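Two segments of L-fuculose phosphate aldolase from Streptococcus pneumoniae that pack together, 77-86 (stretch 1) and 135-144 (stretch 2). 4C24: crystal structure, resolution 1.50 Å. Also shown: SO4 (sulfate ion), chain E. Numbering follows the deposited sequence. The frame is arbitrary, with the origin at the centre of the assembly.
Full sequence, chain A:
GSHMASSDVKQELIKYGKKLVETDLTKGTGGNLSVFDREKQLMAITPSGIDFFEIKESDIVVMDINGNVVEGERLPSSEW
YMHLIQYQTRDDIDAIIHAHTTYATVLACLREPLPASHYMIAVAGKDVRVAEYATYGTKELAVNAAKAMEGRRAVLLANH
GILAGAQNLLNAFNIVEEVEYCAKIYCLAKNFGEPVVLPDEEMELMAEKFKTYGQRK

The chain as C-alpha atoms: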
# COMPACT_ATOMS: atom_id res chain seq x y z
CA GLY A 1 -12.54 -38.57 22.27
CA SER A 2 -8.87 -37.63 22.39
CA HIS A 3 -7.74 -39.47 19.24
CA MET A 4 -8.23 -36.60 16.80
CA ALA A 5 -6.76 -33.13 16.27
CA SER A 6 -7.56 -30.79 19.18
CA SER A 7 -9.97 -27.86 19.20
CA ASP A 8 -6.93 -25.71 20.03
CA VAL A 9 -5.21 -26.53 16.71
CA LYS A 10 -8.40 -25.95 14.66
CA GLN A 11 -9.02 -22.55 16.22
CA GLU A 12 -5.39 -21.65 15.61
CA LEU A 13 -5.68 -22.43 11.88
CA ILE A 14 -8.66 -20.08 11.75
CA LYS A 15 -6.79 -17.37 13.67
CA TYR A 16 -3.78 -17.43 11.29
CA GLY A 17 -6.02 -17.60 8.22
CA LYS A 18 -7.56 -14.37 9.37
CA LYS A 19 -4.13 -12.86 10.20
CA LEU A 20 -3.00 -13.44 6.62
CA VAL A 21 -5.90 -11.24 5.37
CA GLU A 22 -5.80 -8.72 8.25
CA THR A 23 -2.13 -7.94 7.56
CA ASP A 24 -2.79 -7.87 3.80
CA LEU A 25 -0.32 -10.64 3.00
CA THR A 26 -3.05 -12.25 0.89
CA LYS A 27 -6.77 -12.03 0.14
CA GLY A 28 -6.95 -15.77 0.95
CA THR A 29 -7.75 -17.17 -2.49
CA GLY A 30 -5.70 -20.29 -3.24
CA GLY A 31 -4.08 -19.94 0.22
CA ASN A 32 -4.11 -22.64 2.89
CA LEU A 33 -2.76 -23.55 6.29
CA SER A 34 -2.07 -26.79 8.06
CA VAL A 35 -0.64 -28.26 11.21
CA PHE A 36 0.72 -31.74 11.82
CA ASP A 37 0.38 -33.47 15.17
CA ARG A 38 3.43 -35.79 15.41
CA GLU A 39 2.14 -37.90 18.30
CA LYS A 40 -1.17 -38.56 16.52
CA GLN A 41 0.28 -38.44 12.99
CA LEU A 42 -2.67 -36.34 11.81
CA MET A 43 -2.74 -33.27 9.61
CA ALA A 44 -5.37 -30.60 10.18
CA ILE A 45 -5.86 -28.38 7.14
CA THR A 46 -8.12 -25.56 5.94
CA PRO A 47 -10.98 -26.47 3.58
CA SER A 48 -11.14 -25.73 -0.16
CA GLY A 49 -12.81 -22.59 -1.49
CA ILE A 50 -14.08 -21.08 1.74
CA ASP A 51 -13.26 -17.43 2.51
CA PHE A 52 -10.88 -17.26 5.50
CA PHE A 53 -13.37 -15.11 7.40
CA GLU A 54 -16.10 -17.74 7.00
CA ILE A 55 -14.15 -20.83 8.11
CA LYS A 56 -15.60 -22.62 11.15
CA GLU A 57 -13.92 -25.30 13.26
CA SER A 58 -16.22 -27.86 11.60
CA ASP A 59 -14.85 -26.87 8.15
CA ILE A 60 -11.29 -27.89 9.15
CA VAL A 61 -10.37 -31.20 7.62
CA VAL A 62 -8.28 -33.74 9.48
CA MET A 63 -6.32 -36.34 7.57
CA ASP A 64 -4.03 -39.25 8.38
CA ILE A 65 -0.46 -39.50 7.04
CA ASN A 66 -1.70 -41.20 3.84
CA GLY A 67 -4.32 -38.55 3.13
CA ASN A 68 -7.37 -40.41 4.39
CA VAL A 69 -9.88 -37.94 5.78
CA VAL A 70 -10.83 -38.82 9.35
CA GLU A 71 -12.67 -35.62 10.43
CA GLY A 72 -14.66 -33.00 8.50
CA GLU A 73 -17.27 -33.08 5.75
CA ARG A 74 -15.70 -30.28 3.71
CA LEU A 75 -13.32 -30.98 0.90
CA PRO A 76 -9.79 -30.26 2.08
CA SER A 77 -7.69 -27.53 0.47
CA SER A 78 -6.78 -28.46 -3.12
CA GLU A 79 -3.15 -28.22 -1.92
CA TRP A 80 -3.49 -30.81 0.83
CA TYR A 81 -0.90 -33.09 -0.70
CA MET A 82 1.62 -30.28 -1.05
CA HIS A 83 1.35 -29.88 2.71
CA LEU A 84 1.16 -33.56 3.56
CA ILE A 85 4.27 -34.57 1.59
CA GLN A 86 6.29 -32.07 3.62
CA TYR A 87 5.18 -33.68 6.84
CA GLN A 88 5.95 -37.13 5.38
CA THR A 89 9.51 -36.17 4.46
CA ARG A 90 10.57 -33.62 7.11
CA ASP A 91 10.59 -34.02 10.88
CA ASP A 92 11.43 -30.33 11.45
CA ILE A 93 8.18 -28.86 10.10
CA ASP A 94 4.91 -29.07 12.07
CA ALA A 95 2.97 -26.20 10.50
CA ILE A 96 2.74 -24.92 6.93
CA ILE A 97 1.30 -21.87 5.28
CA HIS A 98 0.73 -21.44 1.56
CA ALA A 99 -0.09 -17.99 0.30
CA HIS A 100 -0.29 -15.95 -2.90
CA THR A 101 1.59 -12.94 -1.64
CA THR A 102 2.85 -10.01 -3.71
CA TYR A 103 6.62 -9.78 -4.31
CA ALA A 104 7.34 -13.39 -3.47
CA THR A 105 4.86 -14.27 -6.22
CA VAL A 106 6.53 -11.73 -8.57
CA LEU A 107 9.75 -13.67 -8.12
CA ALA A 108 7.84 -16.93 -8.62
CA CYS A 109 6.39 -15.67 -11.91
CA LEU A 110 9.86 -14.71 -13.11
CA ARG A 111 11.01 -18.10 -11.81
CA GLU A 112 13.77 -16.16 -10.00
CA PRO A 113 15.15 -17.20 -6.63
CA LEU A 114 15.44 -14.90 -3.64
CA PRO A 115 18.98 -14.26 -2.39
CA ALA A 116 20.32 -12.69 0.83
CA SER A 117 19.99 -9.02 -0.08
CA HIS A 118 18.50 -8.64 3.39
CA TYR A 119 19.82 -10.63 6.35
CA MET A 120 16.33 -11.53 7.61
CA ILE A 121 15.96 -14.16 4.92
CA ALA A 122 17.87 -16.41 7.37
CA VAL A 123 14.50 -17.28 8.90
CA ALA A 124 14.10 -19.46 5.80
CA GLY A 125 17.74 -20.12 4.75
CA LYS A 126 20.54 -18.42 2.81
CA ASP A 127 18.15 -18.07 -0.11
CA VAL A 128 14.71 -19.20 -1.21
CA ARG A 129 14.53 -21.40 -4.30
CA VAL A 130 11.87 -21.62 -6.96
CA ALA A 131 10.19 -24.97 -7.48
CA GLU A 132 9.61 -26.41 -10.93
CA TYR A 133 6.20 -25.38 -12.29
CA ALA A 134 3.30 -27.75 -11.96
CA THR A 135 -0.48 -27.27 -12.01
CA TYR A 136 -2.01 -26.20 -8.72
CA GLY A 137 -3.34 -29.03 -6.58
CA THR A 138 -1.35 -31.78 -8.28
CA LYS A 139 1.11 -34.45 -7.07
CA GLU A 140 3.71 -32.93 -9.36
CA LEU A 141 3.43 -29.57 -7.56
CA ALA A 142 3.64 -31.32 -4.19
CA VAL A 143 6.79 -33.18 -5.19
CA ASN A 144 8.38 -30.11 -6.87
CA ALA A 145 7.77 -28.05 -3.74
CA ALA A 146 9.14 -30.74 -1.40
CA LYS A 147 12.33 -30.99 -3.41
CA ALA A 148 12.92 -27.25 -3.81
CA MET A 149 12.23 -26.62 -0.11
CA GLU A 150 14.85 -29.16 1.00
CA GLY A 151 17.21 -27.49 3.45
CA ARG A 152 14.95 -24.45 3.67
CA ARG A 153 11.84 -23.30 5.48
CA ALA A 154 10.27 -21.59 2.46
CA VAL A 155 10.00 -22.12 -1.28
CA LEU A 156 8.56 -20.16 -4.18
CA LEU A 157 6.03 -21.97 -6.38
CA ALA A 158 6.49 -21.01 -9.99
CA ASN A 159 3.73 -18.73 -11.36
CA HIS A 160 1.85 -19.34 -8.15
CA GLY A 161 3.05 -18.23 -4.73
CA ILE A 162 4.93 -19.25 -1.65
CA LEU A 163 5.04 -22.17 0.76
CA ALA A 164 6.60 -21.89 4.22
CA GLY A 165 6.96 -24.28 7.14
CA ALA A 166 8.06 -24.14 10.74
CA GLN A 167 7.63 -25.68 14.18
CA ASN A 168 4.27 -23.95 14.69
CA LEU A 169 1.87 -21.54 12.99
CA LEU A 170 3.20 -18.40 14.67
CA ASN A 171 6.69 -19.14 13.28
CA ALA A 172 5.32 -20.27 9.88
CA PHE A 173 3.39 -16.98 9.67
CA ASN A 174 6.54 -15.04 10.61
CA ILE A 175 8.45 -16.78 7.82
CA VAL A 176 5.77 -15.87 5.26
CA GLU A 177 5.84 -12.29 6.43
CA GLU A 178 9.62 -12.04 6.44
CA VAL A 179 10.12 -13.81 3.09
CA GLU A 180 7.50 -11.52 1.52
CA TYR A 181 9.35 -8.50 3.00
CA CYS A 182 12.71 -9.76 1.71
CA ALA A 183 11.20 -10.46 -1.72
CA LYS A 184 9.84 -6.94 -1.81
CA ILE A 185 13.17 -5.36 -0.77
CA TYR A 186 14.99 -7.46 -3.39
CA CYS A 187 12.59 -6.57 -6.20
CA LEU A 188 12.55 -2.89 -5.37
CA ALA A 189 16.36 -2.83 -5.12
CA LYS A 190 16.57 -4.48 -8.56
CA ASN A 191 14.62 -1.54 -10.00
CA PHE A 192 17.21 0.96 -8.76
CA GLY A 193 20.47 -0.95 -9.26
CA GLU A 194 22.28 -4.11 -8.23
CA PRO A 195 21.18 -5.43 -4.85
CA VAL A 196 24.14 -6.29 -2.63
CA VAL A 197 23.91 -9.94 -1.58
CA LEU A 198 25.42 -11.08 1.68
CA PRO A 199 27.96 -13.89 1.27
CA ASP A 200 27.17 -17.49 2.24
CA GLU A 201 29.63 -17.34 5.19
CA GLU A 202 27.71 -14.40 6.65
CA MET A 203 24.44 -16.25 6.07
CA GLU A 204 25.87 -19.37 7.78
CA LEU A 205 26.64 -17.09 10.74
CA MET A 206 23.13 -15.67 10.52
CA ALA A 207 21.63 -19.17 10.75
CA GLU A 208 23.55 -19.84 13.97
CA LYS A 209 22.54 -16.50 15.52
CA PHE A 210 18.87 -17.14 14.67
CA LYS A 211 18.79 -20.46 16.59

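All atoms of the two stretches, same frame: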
# COMPACT_ATOMS: atom_id res chain seq x y z
N SER A 77 -8.44 -28.39 1.41
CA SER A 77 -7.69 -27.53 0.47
C SER A 77 -7.21 -28.34 -0.72
O SER A 77 -6.74 -29.47 -0.55
CB SER A 77 -6.46 -26.98 1.16
OG SER A 77 -5.60 -26.36 0.22
N SER A 78 -7.30 -27.76 -1.93
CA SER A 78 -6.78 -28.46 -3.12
C SER A 78 -5.29 -28.75 -2.97
O SER A 78 -4.78 -29.65 -3.65
CB SER A 78 -7.00 -27.65 -4.40
OG SER A 78 -6.40 -26.38 -4.30
N GLU A 79 -4.60 -28.04 -2.09
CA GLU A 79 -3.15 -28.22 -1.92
C GLU A 79 -2.76 -29.18 -0.79
O GLU A 79 -1.62 -29.18 -0.30
CB GLU A 79 -2.44 -26.87 -1.75
CG GLU A 79 -2.67 -25.92 -2.90
CD GLU A 79 -1.99 -26.33 -4.22
OE1 GLU A 79 -1.45 -27.45 -4.36
OE2 GLU A 79 -2.07 -25.48 -5.12
N TRP A 80 -3.74 -29.97 -0.31
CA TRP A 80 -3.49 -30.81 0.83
C TRP A 80 -2.30 -31.72 0.70
O TRP A 80 -1.59 -31.93 1.67
CB TRP A 80 -4.75 -31.61 1.20
CG TRP A 80 -5.12 -32.64 0.15
CD1 TRP A 80 -5.97 -32.48 -0.91
CD2 TRP A 80 -4.61 -33.98 0.05
NE1 TRP A 80 -6.00 -33.63 -1.68
CE2 TRP A 80 -5.18 -34.56 -1.12
CE3 TRP A 80 -3.69 -34.73 0.81
CZ2 TRP A 80 -4.88 -35.88 -1.53
CZ3 TRP A 80 -3.40 -36.03 0.41
CH2 TRP A 80 -4.00 -36.59 -0.76
N TYR A 81 -2.02 -32.19 -0.53
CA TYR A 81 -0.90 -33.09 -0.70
C TYR A 81 0.44 -32.36 -0.72
O TYR A 81 1.44 -32.87 -0.21
CB TYR A 81 -1.11 -34.00 -1.90
CG TYR A 81 -0.02 -35.02 -2.08
CD1 TYR A 81 0.32 -35.94 -1.09
CD2 TYR A 81 0.66 -35.07 -3.29
CE1 TYR A 81 1.32 -36.88 -1.28
CE2 TYR A 81 1.66 -35.99 -3.48
CZ TYR A 81 2.00 -36.89 -2.50
OH TYR A 81 2.99 -37.81 -2.68
N MET A 82 0.42 -31.10 -1.17
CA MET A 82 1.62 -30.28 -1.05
C MET A 82 2.02 -30.09 0.41
O MET A 82 3.18 -30.11 0.77
CB MET A 82 1.45 -28.96 -1.78
CG MET A 82 2.59 -28.01 -1.56
SD MET A 82 2.60 -26.62 -2.71
CE MET A 82 1.07 -25.82 -2.19
N HIS A 83 1.02 -29.95 1.30
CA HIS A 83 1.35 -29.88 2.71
C HIS A 83 1.76 -31.23 3.27
O HIS A 83 2.80 -31.36 3.93
CB HIS A 83 0.10 -29.42 3.53
CG HIS A 83 -0.31 -28.00 3.30
ND1 HIS A 83 -0.29 -27.04 4.30
CD2 HIS A 83 -0.69 -27.36 2.17
CE1 HIS A 83 -0.70 -25.89 3.81
NE2 HIS A 83 -0.92 -26.04 2.50
N LEU A 84 0.94 -32.24 3.00
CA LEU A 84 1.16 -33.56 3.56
C LEU A 84 2.54 -34.16 3.23
O LEU A 84 3.20 -34.73 4.10
CB LEU A 84 0.04 -34.50 3.14
CG LEU A 84 -0.00 -35.85 3.85
CD1 LEU A 84 -0.19 -35.70 5.37
CD2 LEU A 84 -1.06 -36.75 3.23
N ILE A 85 2.99 -33.98 1.98
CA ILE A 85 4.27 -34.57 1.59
C ILE A 85 5.44 -33.93 2.36
O ILE A 85 6.46 -34.58 2.62
CB ILE A 85 4.48 -34.49 0.07
CG1 ILE A 85 5.54 -35.50 -0.37
CG2 ILE A 85 4.78 -33.06 -0.40
CD1 ILE A 85 5.75 -35.51 -1.87
N GLN A 86 5.29 -32.67 2.77
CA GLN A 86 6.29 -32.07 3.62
C GLN A 86 6.34 -32.80 4.95
O GLN A 86 7.39 -33.15 5.43
CB GLN A 86 6.04 -30.58 3.83
CG GLN A 86 5.96 -29.77 2.54
CD GLN A 86 7.34 -29.44 1.96
OE1 GLN A 86 8.37 -29.59 2.63
NE2 GLN A 86 7.35 -28.90 0.75
N THR A 135 0.90 -27.74 -12.20
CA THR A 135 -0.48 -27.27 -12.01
C THR A 135 -0.85 -27.30 -10.53
O THR A 135 -0.49 -28.23 -9.81
CB THR A 135 -1.47 -28.16 -12.79
OG1 THR A 135 -1.00 -28.34 -14.14
CG2 THR A 135 -2.84 -27.55 -12.81
N TYR A 136 -1.57 -26.26 -10.10
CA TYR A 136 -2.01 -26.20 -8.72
C TYR A 136 -2.75 -27.49 -8.38
O TYR A 136 -3.42 -28.10 -9.23
CB TYR A 136 -2.89 -24.97 -8.49
CG TYR A 136 -4.35 -25.17 -8.81
CD1 TYR A 136 -4.88 -24.91 -10.08
CD2 TYR A 136 -5.23 -25.61 -7.81
CE1 TYR A 136 -6.23 -25.10 -10.35
CE2 TYR A 136 -6.57 -25.82 -8.08
CZ TYR A 136 -7.06 -25.57 -9.33
OH TYR A 136 -8.40 -25.76 -9.55
N GLY A 137 -2.57 -27.92 -7.13
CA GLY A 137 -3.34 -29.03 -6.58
C GLY A 137 -2.93 -30.40 -7.07
O GLY A 137 -3.61 -31.39 -6.83
N THR A 138 -1.79 -30.50 -7.75
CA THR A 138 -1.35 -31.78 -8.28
C THR A 138 -0.22 -32.42 -7.47
O THR A 138 0.45 -31.76 -6.69
CB THR A 138 -0.86 -31.66 -9.74
OG1 THR A 138 0.28 -30.80 -9.78
CG2 THR A 138 -1.98 -31.14 -10.63
N LYS A 139 -0.03 -33.74 -7.66
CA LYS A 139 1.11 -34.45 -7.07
C LYS A 139 2.44 -33.88 -7.53
O LYS A 139 3.39 -33.86 -6.77
CB LYS A 139 1.08 -35.94 -7.38
CG LYS A 139 -0.11 -36.68 -6.80
CD LYS A 139 -0.02 -38.18 -7.06
CE LYS A 139 0.16 -38.58 -8.53
NZ LYS A 139 -0.98 -38.26 -9.42
N GLU A 140 2.49 -33.49 -8.80
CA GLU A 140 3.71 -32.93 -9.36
C GLU A 140 4.10 -31.67 -8.59
O GLU A 140 5.25 -31.52 -8.20
CB GLU A 140 3.51 -32.58 -10.82
N LEU A 141 3.13 -30.78 -8.32
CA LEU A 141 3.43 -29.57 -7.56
C LEU A 141 3.91 -29.92 -6.16
O LEU A 141 4.90 -29.37 -5.68
CB LEU A 141 2.24 -28.62 -7.50
CG LEU A 141 2.51 -27.33 -6.73
CD1 LEU A 141 3.67 -26.54 -7.34
CD2 LEU A 141 1.25 -26.48 -6.66
N ALA A 142 3.23 -30.90 -5.52
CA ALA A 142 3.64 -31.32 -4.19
C ALA A 142 5.08 -31.81 -4.16
O ALA A 142 5.86 -31.42 -3.30
CB ALA A 142 2.70 -32.40 -3.65
N VAL A 143 5.43 -32.67 -5.12
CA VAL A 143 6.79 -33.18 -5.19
C VAL A 143 7.82 -32.08 -5.52
O VAL A 143 8.86 -31.99 -4.88
CB VAL A 143 6.88 -34.35 -6.21
CG1 VAL A 143 8.34 -34.71 -6.53
CG2 VAL A 143 6.10 -35.55 -5.71
N ASN A 144 7.49 -31.22 -6.47
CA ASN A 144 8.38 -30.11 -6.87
C ASN A 144 8.67 -29.19 -5.70
O ASN A 144 9.79 -28.78 -5.47
CB ASN A 144 7.80 -29.33 -8.05
CG ASN A 144 7.76 -30.14 -9.34
OD1 ASN A 144 8.25 -31.29 -9.41
ND2 ASN A 144 7.15 -29.55 -10.36
S SO4 E . -7.80 -23.94 -1.61
O1 SO4 E . -8.37 -25.19 -2.16
O2 SO4 E . -6.81 -23.48 -2.58
O3 SO4 E . -8.96 -23.03 -1.49
O4 SO4 E . -7.13 -24.18 -0.32
O HOH W 1 -6.25 -31.11 -5.39
O HOH W 2 -0.63 -30.08 -4.44
O HOH W 3 5.41 -29.84 -0.88

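Stretch 2 enters the contact through a type II beta turn, Thr 135 to Thr 138, and continues as a helix whose axis passes 8.1 Å from that of helix 80-86, the two running in roughly the same direction at 36°. Thr 135 itself does not touch stretch 1, but its carbonyl O takes a hydrogen bond from Thr 138 OG1 (2.7 Å) and so helps to hold the turn in shape.

The CA-to-CB bond of Tyr 136 points sideways to stretch 1. Its CB lies 3.5 Å from Glu 79 OE2, and its ring presents an edge to Ser 78, with CD2 3.8 Å from Ser 78 OG. That hydroxyl is also a donor to the sulfate, over 3.1 Å from Ser 78 OG to SO4 O1.

Gly 137 is where the polar part of the contact concentrates. Its phi of 75° by itself favours glycine. Gly 137 CA is 3.3 Å from Ser 78 O, a CA-H...O contact. Gly 137 N gives a weak hydrogen bond to Glu 79 OE1 at 3.0 Å. The CA-to-CB bond of Glu 79 points sideways, but its chain folds through two m rotamers to bring the buried carboxylate to this amide. Water reinforces the junction: water 1 donates to Ser 78 O and Gly 137 O, while water 2 donates to Glu 79 OE1 and Thr 138 O.

The CA-to-CB bond of Thr 138 points away, and the residue serves its own helix instead, its OG1 capping the N-terminus by accepting from Leu 141 N at 3.2 Å. Lys 139 lends the aliphatic part of its chain, CG lying 3.8 Å from Tyr 81 CE2, while its end leads away; a long chain with a charged tip suits this exposed position.

From here the contact is largely apolar. Leu 141, buried and with its CA-to-CB bond toward stretch 1, sets CG 4.1 Å from Met 82 SD and CD2 3.7 Å from Glu 79 OE1.

Ala 142 has the largest covered area of any residue here. Its small methyl suits the 3.9 Å approach of its CA to Met 82 CA, and Ala 142 CB fits among Tyr 81 CD2 (3.4 Å), Met 82 CA (3.5 Å) and Ile 85 CG2 (3.9 Å). Water 3 links the helices by donating to Met 82 O and Ala 142 O and accepting from Gln 86 NE2.

Val 143 adds a last apolar touch, its CG2 3.9 Å from Ile 85 CD1, at an exposed margin where a compact branched side chain suffices.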